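Local coordinates for protein putative D-glycero-D-manno-heptose 7-phosphate kinase (Campylobacter jejuni subsp. jejuni, PDB 4N3O) that phosphorylates D-glycero-alpha-D-manno-heptose 7-phosphate at C-1 with ATP, the first step towards GDP-heptose for the bacterial capsule, at residues A[119-124]-A[165-170]; A[125-130]-A[141-146]. All blocks are in the same frame, centred on the assembly; numbering follows the deposited sequence.

Interaction 1: residues A[119-124]-A[165-170]; sequences SSTLVV and YAATFG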
ATOM      1  N   SER A 119       3.274 -13.688  13.577  1.00 54.32           N
ATOM      2  CA  SER A 119       3.248 -15.164  13.659  1.00 56.40           C
ATOM      3  C   SER A 119       1.969 -15.796  13.122  1.00 53.54           C
ATOM      4  O   SER A 119       2.006 -16.815  12.431  1.00 57.49           O
ATOM      5  CB  SER A 119       3.455 -15.610  15.093  1.00 58.94           C
ATOM      6  OG  SER A 119       4.664 -15.081  15.603  1.00 63.68           O
ATOM      7  N   SER A 120       0.843 -15.198  13.461  1.00 48.03           N
ATOM      8  CA  SER A 120      -0.445 -15.694  13.018  1.00 45.87           C
ATOM      9  C   SER A 120      -0.556 -15.508  11.518  1.00 44.12           C
ATOM     10  O   SER A 120      -1.048 -16.378  10.829  1.00 45.04           O
ATOM     11  CB  SER A 120      -1.563 -14.906  13.695  1.00 46.43           C
ATOM     12  OG  SER A 120      -1.379 -14.909  15.091  1.00 51.40           O
ATOM     13  N   THR A 121      -0.137 -14.334  11.044  1.00 40.57           N
ATOM     14  CA  THR A 121      -0.128 -14.012   9.638  1.00 43.90           C
ATOM     15  C   THR A 121       0.705 -15.036   8.831  1.00 44.11           C
ATOM     16  O   THR A 121       0.328 -15.422   7.726  1.00 43.31           O
ATOM     17  CB  THR A 121       0.440 -12.579   9.420  1.00 49.50           C
ATOM     18  OG1 THR A 121      -0.427 -11.612  10.026  1.00 52.80           O
ATOM     19  CG2 THR A 121       0.566 -12.250   7.949  1.00 51.84           C
ATOM     20  N   LEU A 122       1.829 -15.473   9.383  1.00 44.63           N
ATOM     21  CA  LEU A 122       2.686 -16.451   8.694  1.00 45.15           C
ATOM     22  C   LEU A 122       2.014 -17.824   8.603  1.00 42.63           C
ATOM     23  O   LEU A 122       1.962 -18.442   7.523  1.00 39.98           O
ATOM     24  CB  LEU A 122       4.031 -16.572   9.416  1.00 47.06           C
ATOM     25  CG  LEU A 122       5.026 -17.617   8.907  1.00 49.06           C
ATOM     26  CD1 LEU A 122       5.364 -17.398   7.448  1.00 46.57           C
ATOM     27  CD2 LEU A 122       6.291 -17.575   9.751  1.00 51.82           C
ATOM     28  N   VAL A 123       1.485 -18.293   9.731  1.00 40.88           N
ATOM     29  CA  VAL A 123       0.835 -19.611   9.783  1.00 39.76           C
ATOM     30  C   VAL A 123      -0.344 -19.670   8.804  1.00 38.60           C
ATOM     31  O   VAL A 123      -0.530 -20.659   8.088  1.00 36.37           O
ATOM     32  CB  VAL A 123       0.366 -19.969  11.211  1.00 40.70           C
ATOM     33  CG1 VAL A 123      -0.417 -21.284  11.207  1.00 40.48           C
ATOM     34  CG2 VAL A 123       1.550 -20.040  12.185  1.00 43.51           C
ATOM     35  N   VAL A 124      -1.137 -18.605   8.774  1.00 40.57           N
ATOM     36  CA  VAL A 124      -2.281 -18.520   7.851  1.00 39.08           C
ATOM     37  C   VAL A 124      -1.837 -18.567   6.382  1.00 36.13           C
ATOM     38  O   VAL A 124      -2.400 -19.298   5.589  1.00 36.09           O
ATOM     39  CB  VAL A 124      -3.134 -17.269   8.143  1.00 38.43           C
ATOM     40  CG1 VAL A 124      -4.088 -16.964   7.003  1.00 36.95           C
ATOM     41  CG2 VAL A 124      -3.900 -17.471   9.444  1.00 41.83           C
ATOM     42  N   TYR A 165      -8.026 -14.361  12.743  1.00 42.86           N
ATOM     43  CA  TYR A 165      -9.224 -13.914  12.046  1.00 44.18           C
ATOM     44  C   TYR A 165      -8.911 -12.681  11.209  1.00 41.28           C
ATOM     45  O   TYR A 165      -9.424 -12.535  10.121  1.00 39.77           O
ATOM     46  CB  TYR A 165     -10.390 -13.589  12.999  1.00 45.35           C
ATOM     47  CG  TYR A 165     -10.978 -14.761  13.762  1.00 48.82           C
ATOM     48  CD1 TYR A 165     -11.449 -15.883  13.100  1.00 50.94           C
ATOM     49  CD2 TYR A 165     -11.150 -14.702  15.153  1.00 52.68           C
ATOM     50  CE1 TYR A 165     -12.018 -16.951  13.795  1.00 52.16           C
ATOM     51  CE2 TYR A 165     -11.727 -15.755  15.853  1.00 53.93           C
ATOM     52  CZ  TYR A 165     -12.157 -16.881  15.169  1.00 54.08           C
ATOM     53  OH  TYR A 165     -12.733 -17.936  15.854  1.00 54.19           O
ATOM     54  N   ALA A 166      -8.077 -11.791  11.733  1.00 41.26           N
ATOM     55  CA  ALA A 166      -7.704 -10.586  11.004  1.00 40.80           C
ATOM     56  C   ALA A 166      -6.949 -10.953   9.732  1.00 41.05           C
ATOM     57  O   ALA A 166      -7.250 -10.441   8.648  1.00 43.40           O
ATOM     58  CB  ALA A 166      -6.830  -9.680  11.871  1.00 42.34           C
ATOM     59  N   ALA A 167      -5.960 -11.829   9.862  1.00 40.14           N
ATOM     60  CA  ALA A 167      -5.163 -12.241   8.703  1.00 40.47           C
ATOM     61  C   ALA A 167      -5.990 -12.993   7.649  1.00 40.34           C
ATOM     62  O   ALA A 167      -5.805 -12.803   6.455  1.00 40.46           O
ATOM     63  CB  ALA A 167      -4.002 -13.095   9.157  1.00 40.86           C
ATOM     64  N   THR A 168      -6.904 -13.836   8.101  1.00 41.07           N
ATOM     65  CA  THR A 168      -7.728 -14.637   7.199  1.00 42.66           C
ATOM     66  C   THR A 168      -8.863 -13.840   6.542  1.00 41.60           C
ATOM     67  O   THR A 168      -9.048 -13.905   5.315  1.00 40.36           O
ATOM     68  CB  THR A 168      -8.338 -15.839   7.957  1.00 45.36           C
ATOM     69  OG1 THR A 168      -7.302 -16.752   8.347  1.00 45.51           O
ATOM     70  CG2 THR A 168      -9.290 -16.570   7.084  1.00 48.64           C
ATOM     71  N   PHE A 169      -9.613 -13.100   7.363  1.00 40.04           N
ATOM     72  CA  PHE A 169     -10.762 -12.331   6.901  1.00 39.82           C
ATOM     73  C   PHE A 169     -10.411 -10.939   6.422  1.00 38.46           C
ATOM     74  O   PHE A 169     -11.064 -10.418   5.542  1.00 38.26           O
ATOM     75  CB  PHE A 169     -11.848 -12.261   7.982  1.00 41.26           C
ATOM     76  CG  PHE A 169     -12.594 -13.548   8.169  1.00 44.55           C
ATOM     77  CD1 PHE A 169     -12.073 -14.567   8.956  1.00 46.13           C
ATOM     78  CD2 PHE A 169     -13.824 -13.752   7.540  1.00 48.93           C
ATOM     79  CE1 PHE A 169     -12.762 -15.767   9.120  1.00 49.00           C
ATOM     80  CE2 PHE A 169     -14.524 -14.948   7.704  1.00 52.15           C
ATOM     81  CZ  PHE A 169     -13.986 -15.961   8.494  1.00 51.18           C
ATOM     82  N   GLY A 170      -9.412 -10.315   7.023  1.00 37.65           N
ATOM     83  CA  GLY A 170      -9.011  -8.993   6.574  1.00 37.89           C
ATOM     84  C   GLY A 170     -10.042  -7.910   6.826  1.00 37.00           C
ATOM     85  O   GLY A 170     -11.109  -8.167   7.384  1.00 36.49           O
TER
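V124 and T168 meet where helix 118-134 packs on helix 162-169, and the valine can be followed outward from its backbone. Its CB, pointing toward the partner helix, lies 4.4 Å from CB of A167, an apolar contact between two small groups. Beyond CB the chain forks. With CG1 anti to the backbone N (chi1 165°) and CG2 anti to the carbonyl carbon, both methyls come up to a single atom: V124 CG1 is 3.5 Å and V124 CG2 3.6 Å from T168 OG1, the two side chains crossing at about a right angle. This is packing, for the T168 hydroxyl is hydrogen-bonded to the carbonyl oxygen of Q164, one turn back in its own helix. A threonine suits the place because that bond satisfies its buried oxygen while the valine methyls lie against it.

One turn before V124, T121 OG1 stands 4.0 Å from A167 CB, and the backbone comes equally near, with T121 CA 4.0 Å from that methyl. The T121 hydroxyl bonds to the carbonyl oxygen of G117, one turn back. Alanine is small enough for the CA atoms of T121 and A167 to approach to 5.4 Å, and the short helix segments, 8.9 Å apart at closest approach, cross at -43°. T11 of strand 6-21 touches T121, V124 and A167, so the strand packs against both helices here.

S120 OG is hydrogen-bonded to E151; E151 and S119 are both probable magnesium ligands, by similarity to related enzymes. S119 also belongs to the glycine-rich ATP-binding run inferred for residues 113-119, while D163, the likely proton acceptor, lies in the first turn of the other helix: a close helix pair beside the phosphate-binding loop of a GHMP kinase.

Interaction 2: residues A[125-130]-A[141-146]; sequences GVIKAF and YEIAKL
I127 faces I143 and L146 across the junction of helices 118-134 and 140-153, and these three buried residues form its apolar centre. The CG2 methyl of I127 meets both partners: it lies 4.0 Å from CG2 of I143 and 4.1 Å from CD2 of L146. In both isoleucines CG1 lies beside the backbone N (chi1 -72° for I127 and -74° for I143), which leaves CG2 anti to that N and brings the short branches together while the side chains slide past each other in opposite directions. I127 CD1 reaches on to the backbone of L146, 4.2 Å from its carbonyl carbon. Branched residues suit helix segments whose axes come no closer than 9.9 Å, a gap that larger aliphatic groups can bridge.

A second kind of contact uses the aliphatic part of a charged residue. K128 leaves its helix with CG anti to the backbone N and bends at chi2 (65°), which carries CD across the end of I143, 3.7 Å from its CD1 methyl. The ammonium group forms a long, weak ion pair with E140.

No hydrogen bond joins the segments. Cohesion here therefore probably rests on dispersion and on the burial of hydrocarbon, with K128, a partly exposed residue, adding its aliphatic chain to an otherwise buried seam.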
ATOM      1  N   GLY A 125      -0.814 -17.810   6.023  1.00 34.64           N
ATOM      2  CA  GLY A 125      -0.354 -17.826   4.643  1.00 34.25           C
ATOM      3  C   GLY A 125       0.115 -19.194   4.177  1.00 35.76           C
ATOM      4  O   GLY A 125      -0.155 -19.598   3.058  1.00 37.47           O
ATOM      5  N   VAL A 126       0.804 -19.918   5.050  1.00 35.64           N
ATOM      6  CA  VAL A 126       1.330 -21.238   4.709  1.00 34.52           C
ATOM      7  C   VAL A 126       0.200 -22.279   4.595  1.00 36.88           C
ATOM      8  O   VAL A 126       0.104 -23.025   3.598  1.00 35.34           O
ATOM      9  CB  VAL A 126       2.366 -21.648   5.750  1.00 35.38           C
ATOM     10  CG1 VAL A 126       2.851 -23.055   5.503  1.00 36.57           C
ATOM     11  CG2 VAL A 126       3.523 -20.652   5.734  1.00 36.05           C
ATOM     12  N   ILE A 127      -0.666 -22.313   5.605  1.00 36.33           N
ATOM     13  CA  ILE A 127      -1.798 -23.216   5.593  1.00 37.64           C
ATOM     14  C   ILE A 127      -2.575 -23.007   4.307  1.00 38.08           C
ATOM     15  O   ILE A 127      -2.948 -23.963   3.645  1.00 38.09           O
ATOM     16  CB  ILE A 127      -2.717 -22.976   6.812  1.00 39.86           C
ATOM     17  CG1 ILE A 127      -2.027 -23.479   8.089  1.00 42.68           C
ATOM     18  CG2 ILE A 127      -4.024 -23.723   6.641  1.00 41.03           C
ATOM     19  CD1 ILE A 127      -2.688 -23.059   9.387  1.00 41.78           C
ATOM     20  N   LYS A 128      -2.804 -21.745   3.945  1.00 39.20           N
ATOM     21  CA  LYS A 128      -3.558 -21.400   2.724  1.00 36.84           C
ATOM     22  C   LYS A 128      -2.868 -21.896   1.471  1.00 36.67           C
ATOM     23  O   LYS A 128      -3.514 -22.267   0.506  1.00 40.78           O
ATOM     24  CB  LYS A 128      -3.750 -19.890   2.645  1.00 36.95           C
ATOM     25  CG  LYS A 128      -4.556 -19.413   1.460  1.00 37.90           C
ATOM     26  CD  LYS A 128      -6.007 -19.871   1.479  1.00 39.76           C
ATOM     27  CE  LYS A 128      -6.698 -19.358   0.239  1.00 40.95           C
ATOM     28  NZ  LYS A 128      -8.104 -19.795   0.180  1.00 47.61           N
ATOM     29  N   ALA A 129      -1.547 -21.904   1.489  1.00 37.09           N
ATOM     30  CA  ALA A 129      -0.794 -22.395   0.355  1.00 38.41           C
ATOM     31  C   ALA A 129      -1.061 -23.896   0.156  1.00 40.79           C
ATOM     32  O   ALA A 129      -1.294 -24.352  -0.958  1.00 39.22           O
ATOM     33  CB  ALA A 129       0.683 -22.141   0.572  1.00 40.30           C
ATOM     34  N   PHE A 130      -1.035 -24.652   1.250  1.00 42.13           N
ATOM     35  CA  PHE A 130      -1.305 -26.095   1.197  1.00 42.30           C
ATOM     36  C   PHE A 130      -2.745 -26.386   0.791  1.00 42.57           C
ATOM     37  O   PHE A 130      -3.003 -27.292   0.011  1.00 44.45           O
ATOM     38  CB  PHE A 130      -1.015 -26.761   2.559  1.00 43.54           C
ATOM     39  CG  PHE A 130       0.439 -26.982   2.827  1.00 42.96           C
ATOM     40  CD1 PHE A 130       1.122 -27.991   2.162  1.00 44.58           C
ATOM     41  CD2 PHE A 130       1.115 -26.221   3.752  1.00 42.78           C
ATOM     42  CE1 PHE A 130       2.462 -28.204   2.391  1.00 45.72           C
ATOM     43  CE2 PHE A 130       2.456 -26.435   3.996  1.00 44.10           C
ATOM     44  CZ  PHE A 130       3.133 -27.429   3.316  1.00 45.75           C
ATOM     45  N   TYR A 141     -12.789 -19.408   7.732  1.00 55.87           N
ATOM     46  CA  TYR A 141     -12.889 -19.627   9.190  1.00 55.94           C
ATOM     47  C   TYR A 141     -12.127 -20.888   9.641  1.00 52.62           C
ATOM     48  O   TYR A 141     -11.427 -20.873  10.654  1.00 47.31           O
ATOM     49  CB  TYR A 141     -14.347 -19.706   9.639  1.00 62.04           C
ATOM     50  CG  TYR A 141     -14.510 -20.267  11.029  1.00 64.88           C
ATOM     51  CD1 TYR A 141     -14.202 -19.508  12.155  1.00 64.76           C
ATOM     52  CD2 TYR A 141     -14.979 -21.558  11.217  1.00 68.59           C
ATOM     53  CE1 TYR A 141     -14.352 -20.029  13.430  1.00 67.12           C
ATOM     54  CE2 TYR A 141     -15.134 -22.089  12.484  1.00 71.42           C
ATOM     55  CZ  TYR A 141     -14.819 -21.325  13.588  1.00 71.20           C
ATOM     56  OH  TYR A 141     -14.984 -21.874  14.846  1.00 76.08           O
ATOM     57  N   GLU A 142     -12.262 -21.957   8.861  1.00 53.35           N
ATOM     58  CA  GLU A 142     -11.589 -23.225   9.132  1.00 53.61           C
ATOM     59  C   GLU A 142     -10.082 -23.040   9.047  1.00 49.20           C
ATOM     60  O   GLU A 142      -9.341 -23.687   9.765  1.00 45.78           O
ATOM     61  CB  GLU A 142     -12.101 -24.316   8.174  1.00 60.26           C
ATOM     62  CG  GLU A 142     -13.562 -24.691   8.455  1.00 69.05           C
ATOM     63  CD  GLU A 142     -14.335 -25.199   7.240  1.00 80.43           C
ATOM     64  OE1 GLU A 142     -13.718 -25.529   6.202  1.00 85.46           O
ATOM     65  OE2 GLU A 142     -15.588 -25.254   7.326  1.00 89.01           O
ATOM     66  N   ILE A 143      -9.623 -22.123   8.202  1.00 46.87           N
ATOM     67  CA  ILE A 143      -8.186 -21.869   8.123  1.00 44.68           C
ATOM     68  C   ILE A 143      -7.714 -21.089   9.343  1.00 43.99           C
ATOM     69  O   ILE A 143      -6.642 -21.358   9.880  1.00 44.45           O
ATOM     70  CB  ILE A 143      -7.795 -21.168   6.811  1.00 43.94           C
ATOM     71  CG1 ILE A 143      -7.852 -22.179   5.667  1.00 46.43           C
ATOM     72  CG2 ILE A 143      -6.403 -20.562   6.910  1.00 40.43           C
ATOM     73  CD1 ILE A 143      -7.599 -21.565   4.296  1.00 49.05           C
ATOM     74  N   ALA A 144      -8.520 -20.142   9.799  1.00 45.28           N
ATOM     75  CA  ALA A 144      -8.165 -19.379  10.993  1.00 46.48           C
ATOM     76  C   ALA A 144      -8.157 -20.292  12.225  1.00 49.30           C
ATOM     77  O   ALA A 144      -7.276 -20.139  13.079  1.00 48.91           O
ATOM     78  CB  ALA A 144      -9.123 -18.219  11.201  1.00 48.79           C
ATOM     79  N   LYS A 145      -9.117 -21.230  12.330  1.00 50.88           N
ATOM     80  CA  LYS A 145      -9.110 -22.144  13.477  1.00 55.12           C
ATOM     81  C   LYS A 145      -7.849 -22.972  13.471  1.00 53.18           C
ATOM     82  O   LYS A 145      -7.100 -23.014  14.452  1.00 53.22           O
ATOM     83  CB  LYS A 145     -10.315 -23.100  13.531  1.00 63.48           C
ATOM     84  CG  LYS A 145     -11.557 -22.517  14.189  1.00 70.61           C
ATOM     85  CD  LYS A 145     -12.368 -23.561  14.975  1.00 79.91           C
ATOM     86  CE  LYS A 145     -13.100 -24.610  14.138  1.00 86.39           C
ATOM     87  NZ  LYS A 145     -12.224 -25.596  13.451  1.00 88.94           N
ATOM     88  N   LEU A 146      -7.609 -23.630  12.351  1.00 51.55           N
ATOM     89  CA  LEU A 146      -6.447 -24.468  12.227  1.00 50.53           C
ATOM     90  C   LEU A 146      -5.211 -23.649  12.636  1.00 47.43           C
ATOM     91  O   LEU A 146      -4.425 -24.080  13.467  1.00 45.28           O
ATOM     92  CB  LEU A 146      -6.372 -25.025  10.814  1.00 51.65           C
ATOM     93  CG  LEU A 146      -5.444 -26.198  10.578  1.00 56.36           C
ATOM     94  CD1 LEU A 146      -5.813 -27.366  11.485  1.00 58.86           C
ATOM     95  CD2 LEU A 146      -5.529 -26.610   9.117  1.00 57.40           C
TER

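Interactions 1 and 2 lie about 8 Å apart, centre to centre, and share helix 118-134: its first part, 119-124, packs on helix 162-169, and the following turns, 125-130, pack on helix 140-153. Along the chain the order is 119-124, 125-130, 141-146, 165-170, so both segments of interaction 2 fall, in sequence, between those of interaction 1. They also touch directly, A144 packing against Y165 and T168, and Y141 against Y165 and F169. All four segments belong to the N-terminal domain of the GHMP kinase fold. The three helices thus pack into one cluster, whose end at interaction 1 adjoins the inferred ATP and magnesium site, while interaction 2 lies farther from the centre of the chain.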